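Local atomic coordinates of single-strand binding protein (Thermus aquaticus, PDB entry 2FXQ), a protein that binds single-stranded DNA and probably recruits partner proteins to it during DNA replication, recombination and repair. Residues Gly36-Thr41 and Arg48-Tyr53; Val202-Thr207 and Gln216-Ala221. All blocks are in the same frame, centred on the assembly; numbering follows the deposited sequence.

Contact 1 (Gly36-Thr41 and Arg48-Tyr53); sequences GQDAFT and REVPWY
Gly36 O takes two donors from the facing strand: the amide of Trp52, with N 3.0 Å from Gly36 O, and the weaker C-H of Pro51 CA. The setting is the twisted antiparallel hairpin of strands 28-41 and 47-59 in the first OB fold. Six backbone hydrogen bonds join the strands, paired at Gly36-Trp52, Asp38-Val50 and Phe40-Arg48; Pro51, which has no amide hydrogen, falls at a non-hydrogen-bonded position opposite Gln37. The face that carries Asp38, Phe40, Arg48, Val50 and Trp52 holds the ring contacts. The Phe40 ring receives Arg48 CB over one face (CB to ring CZ 3.7 Å), while Val50 CG1 meets its edge at CE2, 3.5 Å away. Trp52 CG lies between backbone N and carbonyl carbon (chi1 57°), and the indole beyond it covers Gly36, whose CA makes a CH-pi contact 3.7 Å from the centroid of the five-membered ring. Asp38 OD1 approaches Trp52 CD1 obliquely at 3.3 Å, its hydrogen bond going to Asn129 in the second half of the chain. At the indole edge, in the ring plane, Trp52 NE1 donates to a water 3.1 Å away, which in turn donates to Gln37 O.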
loop_
_atom_site.group_PDB
_atom_site.type_symbol
_atom_site.label_atom_id
_atom_site.label_comp_id
_atom_site.label_asym_id
_atom_site.label_seq_id
_atom_site.Cartn_x
_atom_site.Cartn_y
_atom_site.Cartn_z
ATOM N N GLY A 36 -1.804 16.392 3.326
ATOM C CA GLY A 36 -0.453 15.869 3.425
ATOM C C GLY A 36 0.382 16.510 2.309
ATOM O O GLY A 36 -0.024 17.511 1.699
ATOM N N GLN A 37 1.509 15.893 1.997
ATOM C CA GLN A 37 2.375 16.401 0.929
ATOM C C GLN A 37 2.808 15.252 0.051
ATOM O O GLN A 37 3.015 14.153 0.547
ATOM C CB GLN A 37 3.670 16.977 1.579
ATOM C CG GLN A 37 3.438 17.952 2.699
ATOM C CD GLN A 37 3.047 19.339 2.167
ATOM O OE1 GLN A 37 3.304 19.668 0.995
ATOM N NE2 GLN A 37 2.419 20.132 3.007
ATOM N N ASP A 38 3.020 15.470 -1.230
ATOM C CA ASP A 38 3.945 14.524 -1.838
ATOM C C ASP A 38 4.986 15.123 -2.695
ATOM O O ASP A 38 4.806 16.183 -3.275
ATOM C CB ASP A 38 3.290 13.504 -2.677
ATOM C CG ASP A 38 1.991 13.887 -3.051
ATOM O OD1 ASP A 38 1.126 13.071 -2.654
ATOM O OD2 ASP A 38 1.777 14.964 -3.692
ATOM N N ALA A 39 6.017 14.338 -2.798
ATOM C CA ALA A 39 7.222 14.715 -3.496
ATOM C C ALA A 39 7.040 14.382 -4.963
ATOM O O ALA A 39 6.379 13.377 -5.334
ATOM C CB ALA A 39 8.363 13.934 -2.917
ATOM N N PHE A 40 7.602 15.233 -5.812
ATOM C CA PHE A 40 7.734 14.903 -7.219
ATOM C C PHE A 40 8.968 15.600 -7.775
ATOM O O PHE A 40 9.524 16.464 -7.109
ATOM C CB PHE A 40 6.477 15.311 -7.982
ATOM C CG PHE A 40 6.290 16.783 -8.095
ATOM C CD1 PHE A 40 6.698 17.466 -9.247
ATOM C CD2 PHE A 40 5.714 17.505 -7.054
ATOM C CE1 PHE A 40 6.533 18.856 -9.357
ATOM C CE2 PHE A 40 5.545 18.898 -7.153
ATOM C CZ PHE A 40 5.943 19.573 -8.315
ATOM N N THR A 41 9.371 15.214 -8.984
ATOM C CA THR A 41 10.487 15.821 -9.712
ATOM C C THR A 41 9.894 16.627 -10.863
ATOM O O THR A 41 9.185 16.062 -11.712
ATOM C CB THR A 41 11.395 14.707 -10.258
ATOM O OG1 THR A 41 11.934 13.971 -9.158
ATOM C CG2 THR A 41 12.642 15.289 -10.943
ATOM N N ARG A 48 10.530 18.585 -5.612
ATOM C CA ARG A 48 9.574 19.507 -5.011
ATOM C C ARG A 48 8.579 18.738 -4.137
ATOM O O ARG A 48 8.552 17.508 -4.193
ATOM C CB ARG A 48 8.869 20.318 -6.107
ATOM C CG ARG A 48 9.767 21.415 -6.694
ATOM C CD ARG A 48 9.054 22.482 -7.517
ATOM N NE ARG A 48 10.016 23.398 -8.141
ATOM C CZ ARG A 48 9.694 24.415 -8.943
ATOM N NH1 ARG A 48 8.426 24.665 -9.239
ATOM N NH2 ARG A 48 10.645 25.182 -9.462
ATOM N N GLU A 49 7.808 19.445 -3.309
ATOM C CA GLU A 49 6.667 18.833 -2.582
ATOM C C GLU A 49 5.498 19.653 -2.984
ATOM O O GLU A 49 5.657 20.860 -3.211
ATOM C CB GLU A 49 6.810 18.983 -1.085
ATOM C CG GLU A 49 8.021 18.340 -0.478
ATOM C CD GLU A 49 7.931 18.299 1.024
ATOM O OE1 GLU A 49 8.819 17.665 1.638
ATOM O OE2 GLU A 49 6.997 18.909 1.600
ATOM N N VAL A 50 4.323 19.043 -3.088
ATOM C CA VAL A 50 3.101 19.821 -3.218
ATOM C C VAL A 50 2.064 19.185 -2.331
ATOM O O VAL A 50 2.015 17.961 -2.224
ATOM C CB VAL A 50 2.486 19.911 -4.629
ATOM C CG1 VAL A 50 3.249 20.948 -5.491
ATOM C CG2 VAL A 50 2.346 18.561 -5.283
ATOM N N PRO A 51 1.265 20.018 -1.690
ATOM C CA PRO A 51 0.211 19.511 -0.816
ATOM C C PRO A 51 -0.865 18.782 -1.578
ATOM O O PRO A 51 -1.047 18.984 -2.816
ATOM C CB PRO A 51 -0.352 20.764 -0.180
ATOM C CG PRO A 51 0.107 21.916 -1.083
ATOM C CD PRO A 51 1.319 21.509 -1.743
ATOM N N TRP A 52 -1.536 17.876 -0.849
ATOM C CA TRP A 52 -2.740 17.262 -1.307
ATOM C C TRP A 52 -3.747 17.574 -0.205
ATOM O O TRP A 52 -3.349 17.722 0.962
ATOM C CB TRP A 52 -2.543 15.738 -1.526
ATOM C CG TRP A 52 -2.067 14.833 -0.401
ATOM C CD1 TRP A 52 -0.786 14.292 -0.242
ATOM C CD2 TRP A 52 -2.863 14.292 0.657
ATOM N NE1 TRP A 52 -0.790 13.465 0.860
ATOM C CE2 TRP A 52 -2.032 13.434 1.418
ATOM C CE3 TRP A 52 -4.210 14.453 1.054
ATOM C CZ2 TRP A 52 -2.499 12.715 2.544
ATOM C CZ3 TRP A 52 -4.681 13.727 2.190
ATOM C CH2 TRP A 52 -3.799 12.877 2.915
ATOM N N TYR A 53 -5.022 17.688 -0.584
ATOM C CA TYR A 53 -6.124 17.889 0.318
ATOM C C TYR A 53 -7.177 16.959 -0.208
ATOM O O TYR A 53 -7.550 17.031 -1.389
ATOM C CB TYR A 53 -6.704 19.351 0.255
ATOM C CG TYR A 53 -5.661 20.347 0.645
ATOM C CD1 TYR A 53 -4.779 20.892 -0.315
ATOM C CD2 TYR A 53 -5.486 20.696 1.989
ATOM C CE1 TYR A 53 -3.758 21.797 0.066
ATOM C CE2 TYR A 53 -4.452 21.614 2.378
ATOM C CZ TYR A 53 -3.609 22.154 1.410
ATOM O OH TYR A 53 -2.609 23.039 1.824
HETATM O O HOH W 1 1.558 11.664 1.616
#

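Contact 2 (Val202-Thr207 and Gln216-Ala221); sequences VNDSWT and QTRVEA
Asp204 and Arg218 meet as an ion pair on one face of an antiparallel hairpin, formed by strands 194-207 and 213-225 in the second OB fold of the chain. Followed outward, the aspartate touches something at every atom. Its CB packs against the aliphatic part of the arginine, 3.6 Å from Arg218 CD, and lies nearly as close to the backbone oxygen of Gln216. CG stands anti to the backbone N (chi1 -163°), which carries it out beside the guanidinium. There the carboxylate divides its work: OD2 lies 2.7 Å from Arg218 NH1, while OD1 accepts a weak bond from the amide of Ser205. The salt bridge is short but poorly aimed, with an N-H...O angle of 120° and the two planar groups turned 51° apart, a single-pronged contact.

Further along this face, Trp206 NE1 donates to Gln216 OE1 at 2.8 Å. The bond is almost straight, and the oxygen sits at the edge of the indole in its plane, although the glutamine is poorly ordered. Toward the other end, Val202 CG1 comes within 3.8 Å of Glu220 OE2, an oxygen that is also salt-bridged to Arg200. Four backbone hydrogen bonds join the two strands, the shortest from Asp204 N to Gln216 O at 2.6 Å, with Val202 N to Arg218 O almost as tight.

The chemistry is therefore mostly polar: the Asp204-Arg218 pair probably rests more on charge attraction than on directional bonding, and the neighbouring positive charge would be expected to favour the ionised form of Asp204.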
loop_
_atom_site.group_PDB
_atom_site.type_symbol
_atom_site.label_atom_id
_atom_site.label_comp_id
_atom_site.label_asym_id
_atom_site.label_seq_id
_atom_site.Cartn_x
_atom_site.Cartn_y
_atom_site.Cartn_z
ATOM N N VAL A 202 -3.970 12.871 -6.113
ATOM C CA VAL A 202 -3.373 14.208 -6.192
ATOM C C VAL A 202 -4.475 15.219 -6.479
ATOM O O VAL A 202 -5.579 14.869 -6.833
ATOM C CB VAL A 202 -2.268 14.309 -7.319
ATOM C CG1 VAL A 202 -1.067 13.345 -7.048
ATOM C CG2 VAL A 202 -2.882 13.983 -8.651
ATOM N N ASN A 203 -4.119 16.505 -6.412
ATOM C CA ASN A 203 -5.078 17.540 -6.716
ATOM C C ASN A 203 -4.588 18.231 -7.974
ATOM O O ASN A 203 -3.465 18.700 -8.024
ATOM C CB ASN A 203 -5.133 18.591 -5.607
ATOM C CG ASN A 203 -5.647 18.042 -4.282
ATOM O OD1 ASN A 203 -4.910 18.025 -3.348
ATOM N ND2 ASN A 203 -6.931 17.662 -4.201
ATOM N N ASP A 204 -5.401 18.227 -8.995
ATOM C CA ASP A 204 -5.051 18.904 -10.269
ATOM C C ASP A 204 -5.769 20.254 -10.384
ATOM O O ASP A 204 -6.859 20.414 -9.837
ATOM C CB ASP A 204 -5.448 18.034 -11.445
ATOM C CG ASP A 204 -4.760 18.460 -12.737
ATOM O OD1 ASP A 204 -3.861 19.348 -12.687
ATOM O OD2 ASP A 204 -5.068 17.964 -13.845
ATOM N N SER A 205 -5.133 21.208 -11.080
ATOM C CA SER A 205 -5.600 22.598 -11.249
ATOM C C SER A 205 -6.193 22.736 -12.628
ATOM O O SER A 205 -5.629 22.208 -13.603
ATOM C CB SER A 205 -4.387 23.547 -11.252
ATOM O OG SER A 205 -4.343 24.367 -10.098
ATOM N N TRP A 206 -7.319 23.436 -12.727
ATOM C CA TRP A 206 -7.835 23.875 -14.035
ATOM C C TRP A 206 -7.956 25.387 -13.983
ATOM O O TRP A 206 -8.539 25.901 -13.057
ATOM C CB TRP A 206 -9.206 23.292 -14.309
ATOM C CG TRP A 206 -9.148 21.873 -14.634
ATOM C CD1 TRP A 206 -9.143 20.824 -13.749
ATOM C CD2 TRP A 206 -9.067 21.304 -15.936
ATOM N NE1 TRP A 206 -9.051 19.639 -14.435
ATOM C CE2 TRP A 206 -9.005 19.901 -15.779
ATOM C CE3 TRP A 206 -9.026 21.836 -17.232
ATOM C CZ2 TRP A 206 -8.915 19.023 -16.869
ATOM C CZ3 TRP A 206 -8.951 20.974 -18.319
ATOM C CH2 TRP A 206 -8.878 19.570 -18.129
ATOM N N THR A 207 -7.403 26.077 -14.977
ATOM C CA THR A 207 -7.360 27.548 -14.998
ATOM C C THR A 207 -8.174 28.061 -16.191
ATOM O O THR A 207 -7.935 27.630 -17.315
ATOM C CB THR A 207 -5.866 28.002 -15.144
ATOM O OG1 THR A 207 -5.142 27.648 -13.950
ATOM C CG2 THR A 207 -5.707 29.545 -15.226
ATOM N N GLN A 216 -9.460 19.573 -8.874
ATOM C CA GLN A 216 -10.047 18.282 -9.200
ATOM C C GLN A 216 -9.095 17.229 -8.566
ATOM O O GLN A 216 -7.846 17.342 -8.695
ATOM C CB GLN A 216 -10.094 18.136 -10.727
ATOM C CG GLN A 216 -10.688 16.838 -11.295
ATOM C CD GLN A 216 -10.029 16.395 -12.609
ATOM O OE1 GLN A 216 -9.210 17.123 -13.182
ATOM N NE2 GLN A 216 -10.381 15.191 -13.083
ATOM N N THR A 217 -9.662 16.262 -7.837
ATOM C CA THR A 217 -8.856 15.162 -7.298
ATOM C C THR A 217 -8.726 14.133 -8.410
ATOM O O THR A 217 -9.704 13.820 -9.074
ATOM C CB THR A 217 -9.499 14.533 -6.021
ATOM O OG1 THR A 217 -9.295 15.369 -4.868
ATOM C CG2 THR A 217 -8.727 13.230 -5.593
ATOM N N ARG A 218 -7.518 13.609 -8.653
ATOM C CA ARG A 218 -7.394 12.478 -9.544
ATOM C C ARG A 218 -6.292 11.512 -9.026
ATOM O O ARG A 218 -5.537 11.835 -8.101
ATOM C CB ARG A 218 -6.962 12.844 -10.967
ATOM C CG ARG A 218 -7.433 14.157 -11.551
ATOM C CD ARG A 218 -6.347 14.742 -12.438
ATOM N NE ARG A 218 -6.194 13.989 -13.678
ATOM C CZ ARG A 218 -6.174 14.552 -14.894
ATOM N NH1 ARG A 218 -6.290 15.878 -15.028
ATOM N NH2 ARG A 218 -6.028 13.793 -15.982
ATOM N N VAL A 219 -6.194 10.402 -9.708
ATOM C CA VAL A 219 -5.186 9.392 -9.367
ATOM C C VAL A 219 -4.026 9.642 -10.304
ATOM O O VAL A 219 -4.231 9.698 -11.524
ATOM C CB VAL A 219 -5.741 7.959 -9.531
ATOM C CG1 VAL A 219 -4.596 6.895 -9.438
ATOM C CG2 VAL A 219 -6.935 7.739 -8.491
ATOM N N GLU A 220 -2.822 9.728 -9.735
ATOM C CA GLU A 220 -1.618 9.745 -10.563
ATOM C C GLU A 220 -1.051 8.323 -10.508
ATOM O O GLU A 220 -0.799 7.770 -9.396
ATOM C CB GLU A 220 -0.628 10.790 -10.035
ATOM C CG GLU A 220 0.695 10.671 -10.826
ATOM C CD GLU A 220 1.891 11.359 -10.184
ATOM O OE1 GLU A 220 2.941 11.428 -10.901
ATOM O OE2 GLU A 220 1.795 11.794 -9.010
ATOM N N ALA A 221 -0.865 7.673 -11.681
ATOM C CA ALA A 221 -0.173 6.366 -11.744
ATOM C C ALA A 221 1.302 6.457 -11.435
ATOM O O ALA A 221 1.989 7.358 -11.931
ATOM C CB ALA A 221 -0.352 5.729 -13.121
#

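Overall arrangement
Both contacts are surface hairpins, each confined to its own OB fold of the same chain, yet their centres lie only about 12 Å apart and they touch. Asn203 OD1 of contact 2 is 2.8 Å from Tyr53 N of contact 1, a probable hydrogen bond, and His54 ND1, just beyond contact 1, is hydrogen-bonded to Thr217 OG1. Arg200 serves both, through Ala39 O on one side and Glu220 on the other. Similar antiparallel ladders carry different chemistry: rings packed against aliphatic and main-chain atoms mark 36-41 with 48-53, whereas charge pairing and an indole-amide bond mark 202-207 with 216-221, which lies nearer the chain's centre.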